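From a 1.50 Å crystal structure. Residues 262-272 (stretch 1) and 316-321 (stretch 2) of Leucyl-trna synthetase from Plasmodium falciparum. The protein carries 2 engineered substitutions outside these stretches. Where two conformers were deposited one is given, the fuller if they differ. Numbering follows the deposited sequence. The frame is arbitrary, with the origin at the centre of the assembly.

Stretch 1 (262-272) STDDYACLEDI
Stretch 2, residues 316-321: KVSSYK

Residues 263-272 form a regular α-helix that continues past Ile272, with i to i-4 backbone hydrogen bonds of 2.9-3.0 Å running from Tyr266 N to Ser262 O through Ile272 N to Cys268 O. Ser262 (chi1 t) caps its N terminus, Ser262 OG accepting from Asp265 N at 3.2 Å. Stretch 2, without regular secondary structure, lies against the face of this helix that carries Ala267 and Asp271, burying 309 Å² in total; the closest CA pair is Ala267 and Tyr320, 4.7 Å apart. Contacts advance along the helix, from Thr263 and Ala267 at Val317 to Ala267, Cys268 and Asp271 at Tyr320.

Lys316, just past the end of a preceding helix, has positive phi (60/41) in a Schellman motif and makes no contact with stretch 1. The chain then extends at Val317 (-60/129, chi1 t), whose CB points toward the helix. Val317 CG2 lies 4.2 Å from Thr263 CG2, and Val317 CG1 4.3 Å from Ala267 CB, a loose apolar contact. Ser318 (-92/-25, chi1 m) directs its CB away, but a water donates to both Ser318 O (2.7 Å) and Asp271 OD1 (2.5 Å). Ser319 is fully extended (-171/172, chi1 p); Ser319 CB sits 3.4 Å from Asp271 OD2, while Ser319 OG accepts from Lys321 N at 3.1 Å.

Tyr320 (-76/-10, chi1 83°, chi2 -93°) makes the largest contribution. Tyr320 N donates to Asp271 OD2 at 2.9 Å, with an N-H...O angle of 162°, so the carboxylate (chi1 m) satisfies a loop amide directly while reaching Ser318 through water. Tyr320 CB packs close against the helix, 3.4 Å from Cys268 CA, 3.8 Å from Ala267 CB and 3.7 Å from Cys268 CB. With chi1 t, Cys268 places SG 4.0 Å from the Tyr320 ring centroid, 6° off the normal, a sulfur-aromatic contact over one face. Asp271 OD2 approaches the ring edge, 3.3 Å from Tyr320 CD1. Lys321 (-103/10, chi m, t, m, t) points its CB sideways; its side-chain end comes nearer the helix without reaching contact.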

# COMPACT_ATOMS: atom_id res chain seq x y z
N SER A 262 -2.16 15.63 -0.17
CA SER A 262 -1.24 15.34 -1.26
C SER A 262 -1.88 15.70 -2.58
O SER A 262 -2.98 15.26 -2.89
CB SER A 262 -0.83 13.88 -1.28
OG SER A 262 -0.38 13.48 -2.56
N THR A 263 -1.20 16.54 -3.37
CA THR A 263 -1.74 16.99 -4.65
C THR A 263 -1.80 15.86 -5.67
O THR A 263 -2.74 15.82 -6.46
CB THR A 263 -0.98 18.20 -5.19
OG1 THR A 263 -1.12 19.27 -4.26
CG2 THR A 263 -1.53 18.64 -6.51
N ASP A 264 -0.84 14.94 -5.66
CA ASP A 264 -0.88 13.85 -6.62
C ASP A 264 -2.06 12.92 -6.28
O ASP A 264 -2.80 12.52 -7.19
CB ASP A 264 0.42 13.05 -6.76
CG ASP A 264 1.01 12.61 -5.48
OD1 ASP A 264 0.80 13.24 -4.42
OD2 ASP A 264 1.76 11.62 -5.55
N ASP A 265 -2.25 12.67 -4.99
CA ASP A 265 -3.37 11.79 -4.52
C ASP A 265 -4.66 12.44 -4.89
O ASP A 265 -5.56 11.80 -5.45
CB ASP A 265 -3.30 11.59 -3.01
CG ASP A 265 -2.08 10.77 -2.57
OD1 ASP A 265 -1.29 10.34 -3.48
OD2 ASP A 265 -1.86 10.57 -1.36
N TYR A 266 -4.78 13.73 -4.59
CA TYR A 266 -5.97 14.49 -4.96
C TYR A 266 -6.26 14.39 -6.46
O TYR A 266 -7.41 14.17 -6.89
CB TYR A 266 -5.82 15.97 -4.58
CG TYR A 266 -7.09 16.72 -4.80
CD1 TYR A 266 -8.05 16.75 -3.81
CD2 TYR A 266 -7.37 17.33 -6.02
CE1 TYR A 266 -9.29 17.38 -4.03
CE2 TYR A 266 -8.60 17.96 -6.25
CZ TYR A 266 -9.55 17.99 -5.24
OH TYR A 266 -10.77 18.62 -5.44
N ALA A 267 -5.20 14.61 -7.26
CA ALA A 267 -5.31 14.59 -8.71
C ALA A 267 -5.84 13.27 -9.23
O ALA A 267 -6.71 13.25 -10.12
CB ALA A 267 -3.96 14.88 -9.34
N CYS A 268 -5.32 12.19 -8.70
CA CYS A 268 -5.66 10.85 -9.18
C CYS A 268 -7.12 10.51 -8.81
O CYS A 268 -7.90 10.00 -9.65
CB CYS A 268 -4.71 9.82 -8.60
SG CYS A 268 -5.01 8.14 -9.13
N LEU A 269 -7.46 10.80 -7.56
CA LEU A 269 -8.83 10.58 -7.10
C LEU A 269 -9.82 11.42 -7.92
O LEU A 269 -10.88 10.91 -8.35
CB LEU A 269 -8.95 10.81 -5.59
CG LEU A 269 -10.36 10.61 -4.98
CD1 LEU A 269 -10.96 9.23 -5.31
CD2 LEU A 269 -10.28 10.88 -3.47
N GLU A 270 -9.49 12.68 -8.19
CA GLU A 270 -10.30 13.55 -9.03
C GLU A 270 -10.48 13.02 -10.46
O GLU A 270 -11.56 13.10 -10.99
CB GLU A 270 -9.73 14.98 -9.01
CG GLU A 270 -10.42 15.99 -9.91
CD GLU A 270 -11.76 16.50 -9.42
OE1 GLU A 270 -12.29 16.01 -8.39
OE2 GLU A 270 -12.30 17.41 -10.09
N ASP A 271 -9.43 12.44 -11.07
CA ASP A 271 -9.53 11.86 -12.42
C ASP A 271 -10.44 10.64 -12.40
O ASP A 271 -11.27 10.44 -13.29
CB ASP A 271 -8.14 11.48 -12.97
CG ASP A 271 -7.39 12.66 -13.58
OD1 ASP A 271 -7.94 13.74 -13.77
OD2 ASP A 271 -6.18 12.52 -13.82
N ILE A 272 -10.30 9.83 -11.36
CA ILE A 272 -11.17 8.65 -11.21
C ILE A 272 -12.62 9.04 -11.10
O ILE A 272 -13.50 8.46 -11.77
CB ILE A 272 -10.71 7.76 -10.04
CG1 ILE A 272 -9.34 7.14 -10.38
CG2 ILE A 272 -11.68 6.63 -9.76
CD1 ILE A 272 -8.64 6.46 -9.24
N LYS A 316 -2.85 24.74 -11.46
CA LYS A 316 -3.62 24.37 -12.64
C LYS A 316 -3.32 22.96 -13.14
O LYS A 316 -3.25 22.72 -14.35
CB LYS A 316 -3.44 25.41 -13.76
CG LYS A 316 -3.83 26.81 -13.34
CD LYS A 316 -5.33 26.95 -13.27
CE LYS A 316 -5.68 28.18 -12.46
NZ LYS A 316 -7.02 28.67 -12.85
N VAL A 317 -3.17 22.02 -12.21
CA VAL A 317 -2.87 20.63 -12.55
C VAL A 317 -3.98 20.06 -13.40
O VAL A 317 -5.16 20.12 -13.03
CB VAL A 317 -2.73 19.75 -11.30
CG1 VAL A 317 -2.67 18.28 -11.70
CG2 VAL A 317 -1.54 20.21 -10.44
N SER A 318 -3.60 19.46 -14.53
CA SER A 318 -4.57 19.02 -15.53
C SER A 318 -5.05 17.60 -15.37
O SER A 318 -6.14 17.29 -15.83
CB SER A 318 -4.01 19.23 -16.93
OG SER A 318 -3.81 20.62 -17.08
N SER A 319 -4.23 16.76 -14.74
CA SER A 319 -4.49 15.35 -14.54
C SER A 319 -3.42 14.80 -13.58
O SER A 319 -2.43 15.49 -13.26
CB SER A 319 -4.43 14.56 -15.84
OG SER A 319 -3.05 14.40 -16.23
N TYR A 320 -3.60 13.55 -13.15
CA TYR A 320 -2.64 12.94 -12.24
C TYR A 320 -1.37 12.54 -12.97
O TYR A 320 -0.40 12.15 -12.34
CB TYR A 320 -3.23 11.78 -11.42
CG TYR A 320 -3.28 10.42 -12.07
CD1 TYR A 320 -4.40 9.97 -12.78
CD2 TYR A 320 -2.26 9.51 -11.86
CE1 TYR A 320 -4.43 8.71 -13.36
CE2 TYR A 320 -2.27 8.26 -12.41
CZ TYR A 320 -3.38 7.84 -13.14
OH TYR A 320 -3.36 6.57 -13.68
N LYS A 321 -1.40 12.61 -14.30
CA LYS A 321 -0.22 12.38 -15.13
C LYS A 321 0.41 13.65 -15.69
O LYS A 321 1.35 13.57 -16.50
CB LYS A 321 -0.62 11.44 -16.28
CG LYS A 321 -1.06 10.07 -15.78
CD LYS A 321 -1.87 9.29 -16.81
CE LYS A 321 -3.30 9.79 -16.85
NZ LYS A 321 -4.09 8.96 -17.78
O HOH W 1 -7.79 15.19 -15.86